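Local coordinates for ganglioside-induced differentiation-associated protein 2 (Homo sapiens, PDB 4UML), which is of uncertain function but carries, in this fragment, a macro domain, a module that in many relatives binds ADP-ribose, at residues S144-C149 with E180-I185; I185-V190 with G214-L219; A123-H128 with K158-S163; L67-I72 with K203-V208. All coordinates share one frame; numbering follows the deposited sequence.

Contact 1: residues S144-C149 with E180-I185; sequences SSLYSC and EDATHI
L146 and I185 carry this contact, with A182 beneath L146 and Y147 at the margin. L146 reaches from helix 139-159 across to helix 179-197. Its CG stands anti to the backbone N (chi1 -170°), which sends the CD2 branch over the backbone of the other helix. There L146 CD2 rests on A182, 3.8 Å from A182 CA and equally close to A182 CB. With only a methyl at A182, the leucine lies close to the main chain, at A182 CA.

I185 answers from one turn later with two branches. The longer arm ends at I185 CD1, 4.1 Å from L146 CD2. The shorter branch, I185 CG2, lies on the backbone of the first helix, with Y147 CA 3.9 Å away. Y147 CB is 4.2 Å from I185 CG2. The Y147 ring leads on to T189, one turn beyond I185. Y177, in a loop, touches both L146 and I185.

The contact is wholly apolar. The two short axes come within 10.1 Å and cross at -43°, so the helices are inclined rather than aligned. This is the packing of neighbouring helices on one face of the central sheet in a macro domain.

Contact 2: residues I185-V190 with G214-L219; sequences IALRTV and GTYQKL
This is an apolar helix-helix contact, with L187 of helix 179-197 set against Y216 and L219 of helix 210-223. Both helices lie on the same face of strand 203-208, which joins them in the chain. Their short axes are 11.1 Å apart and cross at -45°.

L187 is the wedge. With CG anti to the carbonyl carbon (chi1 -60°), the branch points at the other helix, and its methyls meet different partners. L187 CD1 presses on L219, 3.6 Å from L219 CB and close to its backbone C. L187 CD2 meets the Y216 ring at a slant, 4.0 Å from Y216 CE2. Cutting L187 back to an alanine would remove both methyls and is likely to open a gap between the helices beside the Y216 ring and L219 CB.

The hydroxyl end of Y216 passes A186, with Y216 OH 4.1 Å from A186 CB. F206 touches L187 and Y216, and V208 touches Y216. Within the first helix, T189 OG1 donates a 2.6 Å bond to I185 O. That carbonyl also takes T189 N, from the opposite face of its plane.

A strand with its flanking helices packed side by side on one face is typical of the layered alpha/beta macro fold.

Contact 3: residues A123-H128 with K158-S163; sequences ARFIIH and KEQSMS
M162 reaches from the loop after helix 139-159 toward F125 and I127 on strand 125-129. Its CB and CG run past the methyl of T70. The chain beyond CG is extended (chi2 -171°, chi3 -175°), which carries the end of the side chain to the strand. SD passes over the methyl of A71 on strand 71-75. CE, the tip, settles between two side chains. M162 CE approaches the F125 ring obliquely, 3.6 Å from F125 CD2. M162 CE also meets I127 tip to tip, with I127 CD1 4.1 Å away.

Q160 adds a looser touch at the outer end of the ring. Its chain bends at chi2 and brings Q160 OE1 to 4.0 Å from F125 CZ. Ring and amide planes stand 71° apart, so they do not stack. R124 CG covers the centre of one face of the same ring.

The loop is set by a Schellman motif that ends the helix. S161, with positive phi, is its C-prime residue. S161 N bonds to K158 O, and M162 N bonds to A157 O. The loop leads into strand 164-167, completing a beta-alpha-beta crossover from strand 125-129 through helix 139-159, with strand 71-75 between the two strands in the macro-domain sheet.

Contact 4: residues L67-I72 with K203-V208; sequences LNCTAI and KVVFAV
L67 and C69, which face V205, lead into strand 71-75, where I72 O takes a probable hydrogen bond from I127 N of strand 125-129. That bond belongs to the mixed sheet of the macro domain. It fixes one end of the 67-72 segment beside its neighbour. Strand 203-208 lies on the other side, with strand 164-167 between it and strand 71-75. The two segments meet through side chains alone, with no backbone pairing between them.

V205 is the hub, and its two methyls serve different partners. V205 CG1 is anti to the backbone N (chi1 180°) and meets L67 tip to tip, with L67 CD1 3.9 Å away. L67 CD1 also lies near A207, 4.4 Å from A207 CB, so one methyl spans two residues of the same strand face.

V58 and W60 of strand 57-61 add to this apolar cluster, V58 against V205 and W60 against L67. The alternate residues V204 and F206 point away from the 67-72 segment and pack on helix 179-197. The strand is therefore covered on both faces. Toward the start of strand 203-208, the other methyl of V205 closes the contact: V205 CG2 lies 4.0 Å from C69 SG.

Overall arrangement
The chain opens contact 4 at L67-I72, then contact 3 at A123-H128. Next S144-C149 opens contact 1 on helix 139-159. K158-S163, at the end of the same helix, closes contact 3, so contacts 1 and 3 cross. Helix 179-197 then closes contact 1 and at once opens contact 2, with I185 common to both. Strand 203-208 closes contact 4, whose long loop encloses contacts 1 and 3. Helix 210-223 closes contact 2 last, so contacts 2 and 4 cross. Contacts 3 and 4 meet through neighbouring strands. Contacts 2 and 4 meet where L187, V190 and Y216 pack on F206. Contacts 1 and 2, also linked by the E180-K218 salt bridge, join helices 139-159, 179-197 and 210-223.

Contact 1: residues S144-C149 with E180-I185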
loop_
_atom_site.group_PDB
_atom_site.type_symbol
_atom_site.label_atom_id
_atom_site.label_comp_id
_atom_site.label_asym_id
_atom_site.label_seq_id
_atom_site.Cartn_x
_atom_site.Cartn_y
_atom_site.Cartn_z
ATOM N N SER A 144 -15.682 -4.617 0.776
ATOM C CA SER A 144 -15.555 -4.772 -0.668
ATOM C C SER A 144 -14.714 -3.652 -1.277
ATOM O O SER A 144 -13.800 -3.918 -2.090
ATOM C CB SER A 144 -16.948 -4.881 -1.319
ATOM O OG SER A 144 -16.843 -4.832 -2.735
ATOM N N SER A 145 -14.976 -2.411 -0.879
ATOM C CA SER A 145 -14.183 -1.294 -1.374
ATOM C C SER A 145 -12.721 -1.352 -0.962
ATOM O O SER A 145 -11.836 -1.113 -1.773
ATOM C CB SER A 145 -14.745 0.033 -0.886
ATOM O OG SER A 145 -15.896 0.359 -1.556
ATOM N N LEU A 146 -12.447 -1.655 0.291
ATOM C CA LEU A 146 -11.049 -1.674 0.731
ATOM C C LEU A 146 -10.313 -2.806 0.019
ATOM O O LEU A 146 -9.172 -2.658 -0.415
ATOM C CB LEU A 146 -10.942 -1.847 2.248
ATOM C CG LEU A 146 -9.537 -1.651 2.856
ATOM C CD1 LEU A 146 -9.035 -0.230 2.632
ATOM C CD2 LEU A 146 -9.562 -2.000 4.329
ATOM N N TYR A 147 -10.966 -3.957 -0.084
ATOM C CA TYR A 147 -10.401 -5.068 -0.822
ATOM C C TYR A 147 -10.037 -4.660 -2.263
ATOM O O TYR A 147 -8.945 -4.971 -2.760
ATOM C CB TYR A 147 -11.397 -6.233 -0.842
ATOM C CG TYR A 147 -11.004 -7.260 -1.842
ATOM C CD1 TYR A 147 -9.829 -7.996 -1.678
ATOM C CD2 TYR A 147 -11.753 -7.469 -2.978
ATOM C CE1 TYR A 147 -9.432 -8.945 -2.627
ATOM C CE2 TYR A 147 -11.381 -8.428 -3.922
ATOM C CZ TYR A 147 -10.230 -9.171 -3.745
ATOM O OH TYR A 147 -9.864 -10.083 -4.721
ATOM N N SER A 148 -10.944 -3.957 -2.923
ATOM C CA SER A 148 -10.718 -3.484 -4.286
ATOM C C SER A 148 -9.554 -2.521 -4.366
ATOM O O SER A 148 -8.798 -2.570 -5.319
ATOM C CB SER A 148 -11.984 -2.872 -4.881
ATOM O OG SER A 148 -12.916 -3.919 -5.075
ATOM N N CYS A 149 -9.410 -1.618 -3.396
ATOM C CA CYS A 149 -8.216 -0.773 -3.362
ATOM C C CYS A 149 -6.931 -1.601 -3.468
ATOM O O CYS A 149 -6.083 -1.318 -4.314
ATOM C CB CYS A 149 -8.173 0.039 -2.061
ATOM S SG CYS A 149 -9.438 1.305 -1.969
ATOM N N GLU A 180 -7.886 -2.914 12.884
ATOM C CA GLU A 180 -7.514 -4.290 12.889
ATOM C C GLU A 180 -8.210 -5.048 11.751
ATOM O O GLU A 180 -7.566 -5.817 11.044
ATOM C CB GLU A 180 -7.833 -4.904 14.238
ATOM C CG GLU A 180 -7.215 -6.260 14.436
ATOM C CD GLU A 180 -6.711 -6.486 15.859
ATOM O OE1 GLU A 180 -6.533 -5.525 16.655
ATOM O OE2 GLU A 180 -6.460 -7.661 16.162
ATOM N N ASP A 181 -9.512 -4.819 11.583
ATOM C CA ASP A 181 -10.251 -5.357 10.442
ATOM C C ASP A 181 -9.595 -4.975 9.128
ATOM O O ASP A 181 -9.423 -5.804 8.270
ATOM C CB ASP A 181 -11.693 -4.819 10.423
ATOM C CG ASP A 181 -12.536 -5.365 11.544
ATOM O OD1 ASP A 181 -12.271 -6.495 12.017
ATOM O OD2 ASP A 181 -13.495 -4.667 11.926
ATOM N N ALA A 182 -9.232 -3.709 8.991
ATOM C CA ALA A 182 -8.618 -3.198 7.772
ATOM C C ALA A 182 -7.313 -3.910 7.459
ATOM O O ALA A 182 -7.035 -4.236 6.304
ATOM C CB ALA A 182 -8.345 -1.712 7.893
ATOM N N THR A 183 -6.515 -4.125 8.491
ATOM C CA THR A 183 -5.221 -4.780 8.362
ATOM C C THR A 183 -5.348 -6.242 7.946
ATOM O O THR A 183 -4.542 -6.732 7.152
ATOM C CB THR A 183 -4.402 -4.650 9.674
ATOM O OG1 THR A 183 -4.285 -3.264 10.038
ATOM C CG2 THR A 183 -3.047 -5.197 9.486
ATOM N N HIS A 184 -6.385 -6.938 8.401
ATOM C CA HIS A 184 -6.621 -8.292 7.887
ATOM C C HIS A 184 -6.833 -8.288 6.399
ATOM O O HIS A 184 -6.316 -9.134 5.693
ATOM C CB HIS A 184 -7.864 -8.919 8.486
ATOM C CG HIS A 184 -7.681 -9.446 9.856
ATOM N ND1 HIS A 184 -7.091 -10.666 10.101
ATOM C CD2 HIS A 184 -8.019 -8.936 11.059
ATOM C CE1 HIS A 184 -7.084 -10.890 11.404
ATOM N NE2 HIS A 184 -7.629 -9.848 12.008
ATOM N N ILE A 185 -7.619 -7.328 5.920
ATOM C CA ILE A 185 -7.900 -7.237 4.484
ATOM C C ILE A 185 -6.622 -6.954 3.710
ATOM O O ILE A 185 -6.327 -7.618 2.718
ATOM C CB ILE A 185 -8.995 -6.177 4.201
ATOM C CG1 ILE A 185 -10.300 -6.640 4.870
ATOM C CG2 ILE A 185 -9.162 -5.966 2.714
ATOM C CD1 ILE A 185 -11.397 -5.602 4.947
#

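Contact 2: residues I185-V190 with G214-L219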
loop_
_atom_site.group_PDB
_atom_site.type_symbol
_atom_site.label_atom_id
_atom_site.label_comp_id
_atom_site.label_asym_id
_atom_site.label_seq_id
_atom_site.Cartn_x
_atom_site.Cartn_y
_atom_site.Cartn_z
ATOM N N ILE A 185 -7.619 -7.328 5.920
ATOM C CA ILE A 185 -7.900 -7.237 4.484
ATOM C C ILE A 185 -6.622 -6.954 3.710
ATOM O O ILE A 185 -6.327 -7.618 2.718
ATOM C CB ILE A 185 -8.995 -6.177 4.201
ATOM C CG1 ILE A 185 -10.300 -6.640 4.870
ATOM C CG2 ILE A 185 -9.162 -5.966 2.714
ATOM C CD1 ILE A 185 -11.397 -5.602 4.947
ATOM N N ALA A 186 -5.843 -5.985 4.176
ATOM C CA ALA A 186 -4.612 -5.617 3.496
ATOM C C ALA A 186 -3.664 -6.837 3.383
ATOM O O ALA A 186 -3.201 -7.180 2.287
ATOM C CB ALA A 186 -3.921 -4.482 4.240
ATOM N N LEU A 187 -3.398 -7.495 4.498
ATOM C CA LEU A 187 -2.440 -8.604 4.489
ATOM C C LEU A 187 -2.951 -9.816 3.726
ATOM O O LEU A 187 -2.197 -10.456 2.987
ATOM C CB LEU A 187 -2.070 -8.985 5.920
ATOM C CG LEU A 187 -1.419 -7.869 6.733
ATOM C CD1 LEU A 187 -1.119 -8.361 8.124
ATOM C CD2 LEU A 187 -0.162 -7.403 6.039
ATOM N N ARG A 188 -4.220 -10.153 3.921
ATOM C CA ARG A 188 -4.803 -11.309 3.227
ATOM C C ARG A 188 -4.749 -11.128 1.712
ATOM O O ARG A 188 -4.345 -12.024 0.946
ATOM C CB ARG A 188 -6.244 -11.503 3.707
ATOM C CG ARG A 188 -6.943 -12.733 3.152
ATOM C CD ARG A 188 -8.322 -12.862 3.796
ATOM N NE ARG A 188 -9.182 -11.788 3.298
ATOM C CZ ARG A 188 -10.110 -11.147 3.997
ATOM N NH1 ARG A 188 -10.360 -11.466 5.257
ATOM N NH2 ARG A 188 -10.808 -10.189 3.410
ATOM N N THR A 189 -5.096 -9.933 1.258
ATOM C CA THR A 189 -5.111 -9.649 -0.176
ATOM C C THR A 189 -3.720 -9.720 -0.784
ATOM O O THR A 189 -3.498 -10.277 -1.896
ATOM C CB THR A 189 -5.730 -8.245 -0.426
ATOM O OG1 THR A 189 -7.007 -8.180 0.221
ATOM C CG2 THR A 189 -5.849 -7.944 -1.885
ATOM N N VAL A 190 -2.742 -9.157 -0.090
ATOM C CA VAL A 190 -1.387 -9.203 -0.611
ATOM C C VAL A 190 -0.851 -10.649 -0.571
ATOM O O VAL A 190 -0.143 -11.067 -1.477
ATOM C CB VAL A 190 -0.437 -8.250 0.169
ATOM C CG1 VAL A 190 1.010 -8.495 -0.166
ATOM C CG2 VAL A 190 -0.789 -6.795 -0.108
ATOM N N GLY A 214 2.095 -1.942 15.529
ATOM C CA GLY A 214 1.782 -3.074 16.423
ATOM C C GLY A 214 0.745 -4.032 15.850
ATOM O O GLY A 214 0.882 -5.246 15.948
ATOM N N THR A 215 -0.281 -3.484 15.214
ATOM C CA THR A 215 -1.315 -4.312 14.577
ATOM C C THR A 215 -0.745 -5.107 13.427
ATOM O O THR A 215 -1.049 -6.289 13.280
ATOM C CB THR A 215 -2.486 -3.439 14.114
ATOM O OG1 THR A 215 -3.049 -2.784 15.247
ATOM C CG2 THR A 215 -3.587 -4.246 13.406
ATOM N N TYR A 216 0.096 -4.473 12.609
ATOM C CA TYR A 216 0.782 -5.206 11.538
ATOM C C TYR A 216 1.694 -6.301 12.095
ATOM O O TYR A 216 1.718 -7.430 11.578
ATOM C CB TYR A 216 1.572 -4.255 10.628
ATOM C CG TYR A 216 0.713 -3.662 9.531
ATOM C CD1 TYR A 216 -0.143 -2.633 9.801
ATOM C CD2 TYR A 216 0.753 -4.156 8.228
ATOM C CE1 TYR A 216 -0.947 -2.090 8.821
ATOM C CE2 TYR A 216 -0.049 -3.617 7.245
ATOM C CZ TYR A 216 -0.894 -2.570 7.545
ATOM O OH TYR A 216 -1.736 -2.011 6.594
ATOM N N GLN A 217 2.418 -5.982 13.160
ATOM C CA GLN A 217 3.308 -6.976 13.799
ATOM C C GLN A 217 2.485 -8.144 14.325
ATOM O O GLN A 217 2.827 -9.306 14.101
ATOM C CB GLN A 217 4.114 -6.320 14.931
ATOM C CG GLN A 217 5.061 -5.253 14.409
ATOM C CD GLN A 217 5.747 -4.454 15.503
ATOM O OE1 GLN A 217 5.169 -4.143 16.540
ATOM N NE2 GLN A 217 6.988 -4.077 15.248
ATOM N N LYS A 218 1.364 -7.807 14.967
ATOM C CA LYS A 218 0.400 -8.795 15.434
ATOM C C LYS A 218 -0.117 -9.733 14.338
ATOM O O LYS A 218 -0.182 -10.937 14.526
ATOM C CB LYS A 218 -0.789 -8.080 16.076
ATOM C CG LYS A 218 -1.682 -9.032 16.844
ATOM C CD LYS A 218 -2.959 -8.364 17.297
ATOM C CE LYS A 218 -4.029 -9.421 17.503
ATOM N NZ LYS A 218 -5.167 -8.859 18.271
ATOM N N LEU A 219 -0.496 -9.185 13.186
ATOM C CA LEU A 219 -1.160 -9.980 12.149
ATOM C C LEU A 219 -0.277 -10.612 11.077
ATOM O O LEU A 219 -0.688 -11.568 10.420
ATOM C CB LEU A 219 -2.248 -9.115 11.478
ATOM C CG LEU A 219 -3.339 -8.502 12.375
ATOM C CD1 LEU A 219 -4.502 -7.934 11.557
ATOM C CD2 LEU A 219 -3.877 -9.486 13.401
#

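Contact 3: residues A123-H128 with K158-S163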
loop_
_atom_site.group_PDB
_atom_site.type_symbol
_atom_site.label_atom_id
_atom_site.label_comp_id
_atom_site.label_asym_id
_atom_site.label_seq_id
_atom_site.Cartn_x
_atom_site.Cartn_y
_atom_site.Cartn_z
ATOM N N ALA A 123 10.315 7.364 -6.107
ATOM C CA ALA A 123 9.569 6.311 -6.818
ATOM C C ALA A 123 9.229 6.783 -8.234
ATOM O O ALA A 123 8.956 7.956 -8.435
ATOM C CB ALA A 123 8.290 5.985 -6.081
ATOM N N ARG A 124 9.220 5.860 -9.189
ATOM C CA ARG A 124 8.843 6.126 -10.583
ATOM C C ARG A 124 7.368 6.515 -10.745
ATOM O O ARG A 124 7.046 7.362 -11.586
ATOM C CB ARG A 124 9.166 4.901 -11.471
ATOM C CG ARG A 124 8.848 5.040 -12.960
ATOM C CD ARG A 124 9.051 3.712 -13.721
ATOM N NE ARG A 124 10.461 3.296 -13.789
ATOM C CZ ARG A 124 10.907 2.032 -13.880
ATOM N NH1 ARG A 124 10.069 0.982 -13.919
ATOM N NH2 ARG A 124 12.224 1.807 -13.937
ATOM N N PHE A 125 6.476 5.861 -9.990
ATOM C CA PHE A 125 5.040 6.108 -10.096
ATOM C C PHE A 125 4.403 6.324 -8.752
ATOM O O PHE A 125 4.906 5.896 -7.733
ATOM C CB PHE A 125 4.301 4.910 -10.722
ATOM C CG PHE A 125 4.774 4.522 -12.117
ATOM C CD1 PHE A 125 4.518 5.338 -13.217
ATOM C CD2 PHE A 125 5.387 3.299 -12.337
ATOM C CE1 PHE A 125 4.945 4.973 -14.499
ATOM C CE2 PHE A 125 5.775 2.896 -13.616
ATOM C CZ PHE A 125 5.553 3.739 -14.698
ATOM N N ILE A 126 3.246 6.978 -8.771
ATOM C CA ILE A 126 2.349 6.977 -7.631
ATOM C C ILE A 126 1.122 6.236 -8.124
ATOM O O ILE A 126 0.649 6.506 -9.242
ATOM C CB ILE A 126 1.928 8.394 -7.207
ATOM C CG1 ILE A 126 3.134 9.228 -6.814
ATOM C CG2 ILE A 126 0.992 8.362 -5.997
ATOM C CD1 ILE A 126 2.885 10.710 -6.859
ATOM N N ILE A 127 0.612 5.317 -7.296
ATOM C CA ILE A 127 -0.711 4.757 -7.516
ATOM C C ILE A 127 -1.668 5.416 -6.513
ATOM O O ILE A 127 -1.496 5.294 -5.299
ATOM C CB ILE A 127 -0.710 3.218 -7.365
ATOM C CG1 ILE A 127 0.203 2.617 -8.422
ATOM C CG2 ILE A 127 -2.147 2.675 -7.491
ATOM C CD1 ILE A 127 0.538 1.170 -8.179
ATOM N N HIS A 128 -2.663 6.137 -7.030
ATOM C CA HIS A 128 -3.620 6.819 -6.205
ATOM C C HIS A 128 -4.841 5.928 -6.046
ATOM O O HIS A 128 -5.351 5.360 -7.038
ATOM C CB HIS A 128 -4.022 8.137 -6.869
ATOM C CG HIS A 128 -2.862 9.012 -7.229
ATOM N ND1 HIS A 128 -2.378 9.987 -6.383
ATOM C CD2 HIS A 128 -2.063 9.032 -8.321
ATOM C CE1 HIS A 128 -1.344 10.590 -6.946
ATOM N NE2 HIS A 128 -1.141 10.040 -8.133
ATOM N N LYS A 158 1.149 -5.178 -11.557
ATOM C CA LYS A 158 1.391 -6.325 -12.443
ATOM C C LYS A 158 1.364 -5.848 -13.899
ATOM O O LYS A 158 2.314 -6.095 -14.650
ATOM C CB LYS A 158 0.387 -7.457 -12.186
ATOM C CG LYS A 158 0.859 -8.810 -12.724
ATOM C CD LYS A 158 0.300 -9.992 -11.953
ATOM N N GLU A 159 0.331 -5.094 -14.266
ATOM C CA GLU A 159 0.218 -4.532 -15.613
ATOM C C GLU A 159 1.434 -3.706 -16.044
ATOM O O GLU A 159 1.765 -3.657 -17.219
ATOM C CB GLU A 159 -1.001 -3.623 -15.722
ATOM C CG GLU A 159 -2.334 -4.317 -15.908
ATOM C CD GLU A 159 -3.528 -3.359 -15.825
ATOM O OE1 GLU A 159 -3.346 -2.116 -15.833
ATOM O OE2 GLU A 159 -4.666 -3.856 -15.748
ATOM N N GLN A 160 2.049 -2.994 -15.113
ATOM C CA GLN A 160 3.198 -2.151 -15.436
ATOM C C GLN A 160 4.515 -2.869 -15.228
ATOM O O GLN A 160 5.538 -2.225 -15.220
ATOM C CB GLN A 160 3.189 -0.877 -14.578
ATOM C CG GLN A 160 2.142 0.135 -14.973
ATOM C CD GLN A 160 2.379 0.668 -16.361
ATOM O OE1 GLN A 160 3.513 0.970 -16.759
ATOM N NE2 GLN A 160 1.320 0.760 -17.115
ATOM N N SER A 161 4.493 -4.182 -15.022
ATOM C CA SER A 161 5.670 -4.963 -14.687
ATOM C C SER A 161 6.528 -4.319 -13.616
ATOM O O SER A 161 7.732 -4.214 -13.771
ATOM C CB SER A 161 6.528 -5.221 -15.952
ATOM O OG SER A 161 5.706 -5.598 -17.043
ATOM N N MET A 162 5.927 -3.902 -12.503
ATOM C CA MET A 162 6.706 -3.239 -11.451
ATOM C C MET A 162 7.424 -4.243 -10.579
ATOM O O MET A 162 6.870 -5.267 -10.241
ATOM C CB MET A 162 5.809 -2.381 -10.591
ATOM C CG MET A 162 4.990 -1.385 -11.383
ATOM S SD MET A 162 4.177 -0.283 -10.202
ATOM C CE MET A 162 3.175 0.691 -11.278
ATOM N N SER A 163 8.650 -3.935 -10.178
ATOM C CA SER A 163 9.383 -4.811 -9.284
ATOM C C SER A 163 9.084 -4.597 -7.780
ATOM O O SER A 163 9.276 -5.517 -6.977
ATOM C CB SER A 163 10.881 -4.682 -9.564
ATOM O OG SER A 163 11.354 -3.408 -9.178
#

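Contact 4: residues L67-I72 with K203-V208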
loop_
_atom_site.group_PDB
_atom_site.type_symbol
_atom_site.label_atom_id
_atom_site.label_comp_id
_atom_site.label_asym_id
_atom_site.label_seq_id
_atom_site.Cartn_x
_atom_site.Cartn_y
_atom_site.Cartn_z
ATOM N N LEU A 67 10.241 6.240 -0.190
ATOM C CA LEU A 67 10.686 4.951 -0.697
ATOM C C LEU A 67 10.975 4.977 -2.189
ATOM O O LEU A 67 10.235 5.569 -2.955
ATOM C CB LEU A 67 9.640 3.876 -0.380
ATOM C CG LEU A 67 9.442 3.494 1.084
ATOM C CD1 LEU A 67 8.193 2.628 1.204
ATOM C CD2 LEU A 67 10.671 2.780 1.632
ATOM N N ASN A 68 12.052 4.315 -2.610
ATOM C CA ASN A 68 12.354 4.165 -4.035
ATOM C C ASN A 68 11.735 2.899 -4.659
ATOM O O ASN A 68 12.284 2.343 -5.585
ATOM C CB ASN A 68 13.874 4.204 -4.270
ATOM C CG ASN A 68 14.570 2.978 -3.721
ATOM O OD1 ASN A 68 14.027 2.295 -2.845
ATOM N ND2 ASN A 68 15.760 2.669 -4.245
ATOM N N CYS A 69 10.580 2.460 -4.179
ATOM C CA CYS A 69 9.819 1.431 -4.859
ATOM C C CYS A 69 9.420 1.915 -6.252
ATOM O O CYS A 69 9.366 3.135 -6.504
ATOM C CB CYS A 69 8.575 1.084 -4.033
ATOM S SG CYS A 69 8.944 0.366 -2.410
ATOM N N THR A 70 9.076 0.984 -7.141
ATOM C CA THR A 70 8.639 1.330 -8.496
ATOM C C THR A 70 7.441 2.285 -8.411
ATOM O O THR A 70 7.392 3.301 -9.139
ATOM C CB THR A 70 8.267 0.084 -9.327
ATOM O OG1 THR A 70 9.305 -0.902 -9.162
ATOM C CG2 THR A 70 8.094 0.451 -10.834
ATOM N N ALA A 71 6.488 1.939 -7.541
ATOM C CA ALA A 71 5.351 2.772 -7.209
ATOM C C ALA A 71 5.141 2.853 -5.697
ATOM O O ALA A 71 5.350 1.878 -4.954
ATOM C CB ALA A 71 4.086 2.235 -7.862
ATOM N N ILE A 72 4.747 4.027 -5.249
ATOM C CA ILE A 72 4.198 4.205 -3.920
ATOM C C ILE A 72 2.721 4.542 -4.064
ATOM O O ILE A 72 2.256 5.004 -5.126
ATOM C CB ILE A 72 4.958 5.233 -3.056
ATOM C CG1 ILE A 72 4.901 6.637 -3.676
ATOM C CG2 ILE A 72 6.383 4.798 -2.813
ATOM C CD1 ILE A 72 4.795 7.677 -2.617
ATOM N N LYS A 203 9.448 -6.953 -4.142
ATOM C CA LYS A 203 9.173 -6.455 -2.797
ATOM C C LYS A 203 7.826 -5.726 -2.710
ATOM O O LYS A 203 7.415 -5.001 -3.634
ATOM C CB LYS A 203 10.268 -5.497 -2.310
ATOM C CG LYS A 203 11.655 -6.093 -2.058
ATOM C CD LYS A 203 11.682 -7.127 -0.943
ATOM C CE LYS A 203 12.912 -8.027 -1.073
ATOM N NZ LYS A 203 14.129 -7.219 -0.782
ATOM N N VAL A 204 7.129 -5.994 -1.624
ATOM C CA VAL A 204 5.962 -5.233 -1.212
ATOM C C VAL A 204 6.297 -4.695 0.163
ATOM O O VAL A 204 6.685 -5.461 1.066
ATOM C CB VAL A 204 4.684 -6.080 -1.189
ATOM C CG1 VAL A 204 3.532 -5.299 -0.558
ATOM C CG2 VAL A 204 4.316 -6.503 -2.591
ATOM N N VAL A 205 6.218 -3.370 0.302
ATOM C CA VAL A 205 6.535 -2.720 1.540
ATOM C C VAL A 205 5.272 -2.152 2.121
ATOM O O VAL A 205 4.586 -1.347 1.480
ATOM C CB VAL A 205 7.554 -1.577 1.380
ATOM C CG1 VAL A 205 7.840 -0.921 2.724
ATOM C CG2 VAL A 205 8.824 -2.073 0.755
ATOM N N PHE A 206 4.981 -2.573 3.346
ATOM C CA PHE A 206 3.944 -1.951 4.151
ATOM C C PHE A 206 4.591 -0.872 5.008
ATOM O O PHE A 206 5.230 -1.196 6.010
ATOM C CB PHE A 206 3.263 -2.995 5.018
ATOM C CG PHE A 206 2.540 -4.073 4.244
ATOM C CD1 PHE A 206 1.303 -3.824 3.660
ATOM C CD2 PHE A 206 3.052 -5.357 4.172
ATOM C CE1 PHE A 206 0.622 -4.811 2.970
ATOM C CE2 PHE A 206 2.366 -6.367 3.487
ATOM C CZ PHE A 206 1.151 -6.097 2.875
ATOM N N ALA A 207 4.478 0.380 4.559
ATOM C CA ALA A 207 4.914 1.556 5.297
ATOM C C ALA A 207 3.883 1.925 6.352
ATOM O O ALA A 207 2.709 2.188 6.024
ATOM C CB ALA A 207 5.105 2.730 4.360
ATOM N N VAL A 208 4.311 1.952 7.609
ATOM C CA VAL A 208 3.404 2.204 8.731
ATOM C C VAL A 208 3.904 3.345 9.621
ATOM O O VAL A 208 5.058 3.709 9.567
ATOM C CB VAL A 208 3.170 0.945 9.575
ATOM C CG1 VAL A 208 2.496 -0.131 8.731
ATOM C CG2 VAL A 208 4.442 0.412 10.224
#